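Local structure of protein SSD1 (Saccharomyces cerevisiae S288C, 7AM1) at residues A586-K591 / V621-L626; E606-V611 / I625-T630. The protein binds mRNA and represses its translation as a non-enzymatic member of the RNase II family, and is implicated in control of the cell cycle. All coordinates share one frame; numbering follows the deposited sequence.

Contact 1 of 2, residues A586-K591 / V621-L626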
loop_
_atom_site.group_PDB
_atom_site.type_symbol
_atom_site.label_atom_id
_atom_site.label_comp_id
_atom_site.label_asym_id
_atom_site.label_seq_id
_atom_site.Cartn_x
_atom_site.Cartn_y
_atom_site.Cartn_z
ATOM N N ALA A 586 8.430 7.872 -18.512
ATOM C CA ALA A 586 9.645 8.479 -19.042
ATOM C C ALA A 586 10.656 8.759 -17.937
ATOM O O ALA A 586 11.866 8.654 -18.164
ATOM C CB ALA A 586 9.293 9.765 -19.792
ATOM N N SER A 587 10.184 9.107 -16.738
ATOM C CA SER A 587 11.091 9.302 -15.610
ATOM C C SER A 587 11.676 7.973 -15.154
ATOM O O SER A 587 12.883 7.863 -14.905
ATOM C CB SER A 587 10.356 9.983 -14.456
ATOM O OG SER A 587 9.777 11.206 -14.872
ATOM N N PHE A 588 10.826 6.951 -15.035
ATOM C CA PHE A 588 11.291 5.624 -14.647
ATOM C C PHE A 588 12.334 5.105 -15.625
ATOM O O PHE A 588 13.367 4.558 -15.220
ATOM C CB PHE A 588 10.105 4.662 -14.562
ATOM C CG PHE A 588 10.503 3.228 -14.370
ATOM C CD1 PHE A 588 10.852 2.756 -13.118
ATOM C CD2 PHE A 588 10.526 2.351 -15.441
ATOM C CE1 PHE A 588 11.222 1.434 -12.936
ATOM C CE2 PHE A 588 10.894 1.025 -15.265
ATOM C CZ PHE A 588 11.244 0.569 -14.011
ATOM N N ARG A 589 12.070 5.251 -16.924
ATOM C CA ARG A 589 13.012 4.772 -17.927
ATOM C C ARG A 589 14.349 5.493 -17.812
ATOM O O ARG A 589 15.409 4.864 -17.905
ATOM C CB ARG A 589 12.422 4.954 -19.324
ATOM C CG ARG A 589 13.263 4.330 -20.416
ATOM C CD ARG A 589 12.582 4.400 -21.777
ATOM N NE ARG A 589 13.441 3.842 -22.818
ATOM C CZ ARG A 589 13.572 2.541 -23.066
ATOM N NH1 ARG A 589 12.896 1.650 -22.352
ATOM N NH2 ARG A 589 14.384 2.130 -24.031
ATOM N N LYS A 590 14.323 6.813 -17.617
ATOM C CA LYS A 590 15.569 7.553 -17.454
ATOM C C LYS A 590 16.360 7.037 -16.260
ATOM O O LYS A 590 17.587 6.904 -16.329
ATOM C CB LYS A 590 15.282 9.046 -17.299
ATOM C CG LYS A 590 14.634 9.675 -18.517
ATOM N N LYS A 591 15.673 6.734 -15.156
ATOM C CA LYS A 591 16.363 6.240 -13.970
ATOM C C LYS A 591 17.087 4.929 -14.263
ATOM O O LYS A 591 18.288 4.797 -13.997
ATOM C CB LYS A 591 15.369 6.066 -12.820
ATOM C CG LYS A 591 14.853 7.372 -12.235
ATOM C CD LYS A 591 13.689 7.128 -11.283
ATOM C CE LYS A 591 13.154 8.429 -10.706
ATOM N NZ LYS A 591 12.055 8.187 -9.728
ATOM N N VAL A 621 15.086 -5.155 -6.380
ATOM C CA VAL A 621 14.132 -4.571 -5.446
ATOM C C VAL A 621 14.063 -3.063 -5.629
ATOM O O VAL A 621 12.976 -2.472 -5.646
ATOM C CB VAL A 621 14.514 -4.950 -4.003
ATOM C CG1 VAL A 621 13.779 -4.060 -2.998
ATOM C CG2 VAL A 621 14.217 -6.422 -3.753
ATOM N N GLY A 622 15.222 -2.420 -5.783
ATOM C CA GLY A 622 15.240 -0.981 -5.959
ATOM C C GLY A 622 14.486 -0.541 -7.196
ATOM O O GLY A 622 13.727 0.430 -7.159
ATOM N N ILE A 623 14.674 -1.251 -8.307
ATOM C CA ILE A 623 13.973 -0.885 -9.534
ATOM C C ILE A 623 12.476 -1.135 -9.387
ATOM O O ILE A 623 11.655 -0.356 -9.889
ATOM C CB ILE A 623 14.581 -1.634 -10.735
ATOM C CG1 ILE A 623 16.005 -1.105 -10.966
ATOM C CG2 ILE A 623 13.695 -1.481 -11.980
ATOM C CD1 ILE A 623 16.707 -1.662 -12.187
ATOM N N GLU A 624 12.089 -2.195 -8.673
ATOM C CA GLU A 624 10.667 -2.402 -8.418
ATOM C C GLU A 624 10.088 -1.247 -7.609
ATOM O O GLU A 624 8.972 -0.786 -7.884
ATOM C CB GLU A 624 10.426 -3.726 -7.690
ATOM C CG GLU A 624 8.937 -4.051 -7.541
ATOM C CD GLU A 624 8.663 -5.267 -6.677
ATOM O OE1 GLU A 624 9.629 -5.911 -6.215
ATOM O OE2 GLU A 624 7.473 -5.563 -6.441
ATOM N N ILE A 625 10.824 -0.769 -6.600
ATOM C CA ILE A 625 10.351 0.374 -5.823
ATOM C C ILE A 625 10.094 1.557 -6.747
ATOM O O ILE A 625 9.038 2.196 -6.687
ATOM C CB ILE A 625 11.353 0.730 -4.705
ATOM C CG1 ILE A 625 11.325 -0.334 -3.601
ATOM C CG2 ILE A 625 11.038 2.109 -4.123
ATOM C CD1 ILE A 625 12.486 -0.239 -2.604
ATOM N N LEU A 626 11.044 1.846 -7.642
ATOM C CA LEU A 626 10.872 2.952 -8.579
ATOM C C LEU A 626 9.644 2.748 -9.461
ATOM O O LEU A 626 8.871 3.686 -9.691
ATOM C CB LEU A 626 12.127 3.106 -9.437
ATOM C CG LEU A 626 13.415 3.461 -8.688
ATOM C CD1 LEU A 626 14.586 3.543 -9.651
ATOM C CD2 LEU A 626 13.266 4.757 -7.920
HETATM O O HOH W 1 10.236 6.026 -10.797
#

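Contact 2 of 2, residues E606-V611 / I625-T630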
loop_
_atom_site.group_PDB
_atom_site.type_symbol
_atom_site.label_atom_id
_atom_site.label_comp_id
_atom_site.label_asym_id
_atom_site.label_seq_id
_atom_site.Cartn_x
_atom_site.Cartn_y
_atom_site.Cartn_z
ATOM N N GLU A 606 7.395 -6.601 -21.547
ATOM C CA GLU A 606 8.848 -6.479 -21.611
ATOM C C GLU A 606 9.415 -5.790 -20.377
ATOM O O GLU A 606 10.535 -6.101 -19.957
ATOM C CB GLU A 606 9.248 -5.725 -22.877
ATOM C CG GLU A 606 8.863 -6.453 -24.161
ATOM C CD GLU A 606 9.551 -7.801 -24.294
ATOM O OE1 GLU A 606 10.644 -7.973 -23.717
ATOM O OE2 GLU A 606 8.990 -8.694 -24.963
ATOM N N LEU A 607 8.664 -4.864 -19.782
ATOM C CA LEU A 607 9.156 -4.156 -18.605
ATOM C C LEU A 607 9.347 -5.117 -17.437
ATOM O O LEU A 607 10.411 -5.147 -16.806
ATOM C CB LEU A 607 8.186 -3.031 -18.241
ATOM C CG LEU A 607 8.750 -1.890 -17.390
ATOM C CD1 LEU A 607 7.775 -0.716 -17.351
ATOM C CD2 LEU A 607 9.067 -2.382 -15.990
ATOM N N ILE A 608 8.325 -5.924 -17.146
ATOM C CA ILE A 608 8.395 -6.870 -16.035
ATOM C C ILE A 608 9.500 -7.892 -16.277
ATOM O O ILE A 608 10.228 -8.275 -15.353
ATOM C CB ILE A 608 7.031 -7.563 -15.853
ATOM C CG1 ILE A 608 5.979 -6.578 -15.335
ATOM C CG2 ILE A 608 7.155 -8.778 -14.931
ATOM C CD1 ILE A 608 6.347 -5.862 -14.085
ATOM N N LYS A 609 9.633 -8.363 -17.520
ATOM C CA LYS A 609 10.696 -9.307 -17.842
ATOM C C LYS A 609 12.068 -8.691 -17.603
ATOM O O LYS A 609 12.990 -9.372 -17.140
ATOM C CB LYS A 609 10.568 -9.758 -19.298
ATOM C CG LYS A 609 9.409 -10.701 -19.567
ATOM C CD LYS A 609 9.412 -11.156 -21.019
ATOM C CE LYS A 609 8.114 -11.843 -21.377
ATOM N NZ LYS A 609 7.914 -11.953 -22.859
ATOM N N GLY A 610 12.220 -7.401 -17.909
ATOM C CA GLY A 610 13.492 -6.741 -17.669
ATOM C C GLY A 610 13.842 -6.677 -16.197
ATOM O O GLY A 610 14.992 -6.906 -15.810
ATOM N N VAL A 611 12.850 -6.388 -15.351
ATOM C CA VAL A 611 13.081 -6.343 -13.912
ATOM C C VAL A 611 13.413 -7.735 -13.387
ATOM O O VAL A 611 14.391 -7.922 -12.654
ATOM C CB VAL A 611 11.858 -5.741 -13.196
ATOM C CG1 VAL A 611 12.042 -5.775 -11.691
ATOM C CG2 VAL A 611 11.621 -4.304 -13.654
ATOM N N ILE A 625 10.824 -0.769 -6.600
ATOM C CA ILE A 625 10.351 0.374 -5.823
ATOM C C ILE A 625 10.094 1.557 -6.747
ATOM O O ILE A 625 9.038 2.196 -6.687
ATOM C CB ILE A 625 11.353 0.730 -4.705
ATOM C CG1 ILE A 625 11.325 -0.334 -3.601
ATOM C CG2 ILE A 625 11.038 2.109 -4.123
ATOM C CD1 ILE A 625 12.486 -0.239 -2.604
ATOM N N LEU A 626 11.044 1.846 -7.642
ATOM C CA LEU A 626 10.872 2.952 -8.579
ATOM C C LEU A 626 9.644 2.748 -9.461
ATOM O O LEU A 626 8.871 3.686 -9.691
ATOM C CB LEU A 626 12.127 3.106 -9.437
ATOM C CG LEU A 626 13.415 3.461 -8.688
ATOM C CD1 LEU A 626 14.586 3.543 -9.651
ATOM C CD2 LEU A 626 13.266 4.757 -7.920
ATOM N N LEU A 627 9.454 1.529 -9.970
ATOM C CA LEU A 627 8.291 1.244 -10.804
ATOM C C LEU A 627 7.001 1.406 -10.011
ATOM O O LEU A 627 6.042 2.024 -10.485
ATOM C CB LEU A 627 8.405 -0.168 -11.375
ATOM C CG LEU A 627 7.230 -0.656 -12.221
ATOM C CD1 LEU A 627 7.008 0.269 -13.402
ATOM C CD2 LEU A 627 7.474 -2.075 -12.688
ATOM N N PHE A 628 6.980 0.887 -8.784
ATOM C CA PHE A 628 5.787 0.937 -7.945
ATOM C C PHE A 628 5.297 2.366 -7.750
ATOM O O PHE A 628 4.083 2.601 -7.673
ATOM C CB PHE A 628 6.116 0.260 -6.611
ATOM C CG PHE A 628 5.046 0.377 -5.574
ATOM C CD1 PHE A 628 3.910 -0.407 -5.637
ATOM C CD2 PHE A 628 5.195 1.246 -4.507
ATOM C CE1 PHE A 628 2.930 -0.308 -4.668
ATOM C CE2 PHE A 628 4.217 1.350 -3.538
ATOM C CZ PHE A 628 3.084 0.569 -3.619
ATOM N N LYS A 629 6.218 3.332 -7.706
ATOM C CA LYS A 629 5.849 4.714 -7.449
ATOM C C LYS A 629 5.117 5.360 -8.611
ATOM O O LYS A 629 4.444 6.377 -8.410
ATOM C CB LYS A 629 7.088 5.567 -7.192
ATOM C CG LYS A 629 7.869 5.233 -5.974
ATOM C CD LYS A 629 9.025 6.205 -5.880
ATOM C CE LYS A 629 9.924 5.884 -4.725
ATOM N NZ LYS A 629 10.701 7.081 -4.362
ATOM N N THR A 630 5.219 4.804 -9.811
ATOM C CA THR A 630 4.617 5.433 -10.974
ATOM C C THR A 630 3.155 5.064 -11.160
ATOM O O THR A 630 2.519 5.572 -12.090
ATOM C CB THR A 630 5.400 5.063 -12.238
ATOM O OG1 THR A 630 5.221 3.670 -12.524
ATOM C CG2 THR A 630 6.881 5.364 -12.057
#

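Contact 1 of 2, residues A586-K591 / V621-L626
Helix segments 586-591 and 621-626 run nearly antiparallel, their N-to-C directions 161° apart and their axes 10.7 Å apart, with Phe588 and Leu626 closest in CA register. Phe588 and Leu626 carry most of the contact. The CG of Phe588 stands anti to the backbone N (chi1 171°), which carries the ring across to the second helix, where it arrives edge first. Ile623 O lies near the ring plane, 3.6 Å from Phe588 CE1, while the CG2 branch of Ile623 packs on the far end of the ring at 3.8 Å from Phe588 CZ. Leu626 CB also meets the ring edge, 3.9 Å from Phe588 CD1. An alanine at Phe588 would take away the whole ring and would probably leave Ile623 CG2 and Leu626 CB facing a gap between the helices. One turn further on, the extended chain of Lys591 passes obliquely over the leucine branches, its CD 4.0 Å from Leu626 CD1. The ammonium end, still beside Leu626 CD2, turns to a water: Lys591 NZ donates to it at 3.0 Å, and the water in turn donates to Leu626 O at 2.9 Å. This bridge gives the lysine a polar mate at the margin of a largely apolar contact. The pair belongs to the helical part of the RNB domain. Helix 604-612 adds Leu607 against Phe588 and Val611 against Ile623, Phe595 of helix 582-595 touches both Ile623 and Leu626, and strand 732-741 comes up with Leu739 on Leu626 and Gln740 on Lys591.

Contact 2 of 2, residues E606-V611 / I625-T630
Leu627 O takes two bonds from Thr630, one from its backbone N at 3.0 Å and a shorter one from its hydroxyl, Thr630 OG1, at 2.7 Å. This is helix-to-helix packing inside the RNB domain, where helix 604-612 lies against the C-terminal end of helix 617-629 through a small cluster of aliphatic side chains. The Thr630 hydroxyl comes in the carbonyl plane on a lone pair, with a C=O...O angle of 145°. Thr630 thus ties its own side chain back to the last turn of helix 617-629, and holds the backbone of Leu627, the residue that makes the contact. Leu627 sends its CG out anti to the backbone N (chi1 177°), and both methyls are used. Leu607 slides past it in the opposite direction, so that the two leucines lie alongside each other and meet methyl to methyl at two places, the closer being Leu607 CD2 to Leu627 CD2 at 3.7 Å. Phe588 of helix 582-595 also touches Leu627, and Met585 packs on Leu607, so a third helix joins this apolar group. Ile608, which Leu522 and Leu525 also touch, comes in at about a right angle to Leu627. Only the end of its chain arrives: Ile608 CD1 stops 4.2 Å from Leu627 CD2, the same methyl that Leu607 CD2 meets.

From the N terminus the chain runs through helix 582-595, then helix 604-612, then helix 617-629, and both contacts end on this third helix. Contact 1 closes the longer loop, from 586-591 to 621-626, with 29 residues between; contact 2 closes a shorter one, from 606-611 to 625-630. Their spans overlap without nesting, since contact 2 starts inside the first loop and ends just past it. The two share Ile625 and Leu626, where their segments on helix 617-629 overlap. The centres are about 6 Å apart, and Phe588 joins them: its CE1 lies 3.5 Å from Leu627 N. Together they tie three successive helices of the RNB domain into one buried core.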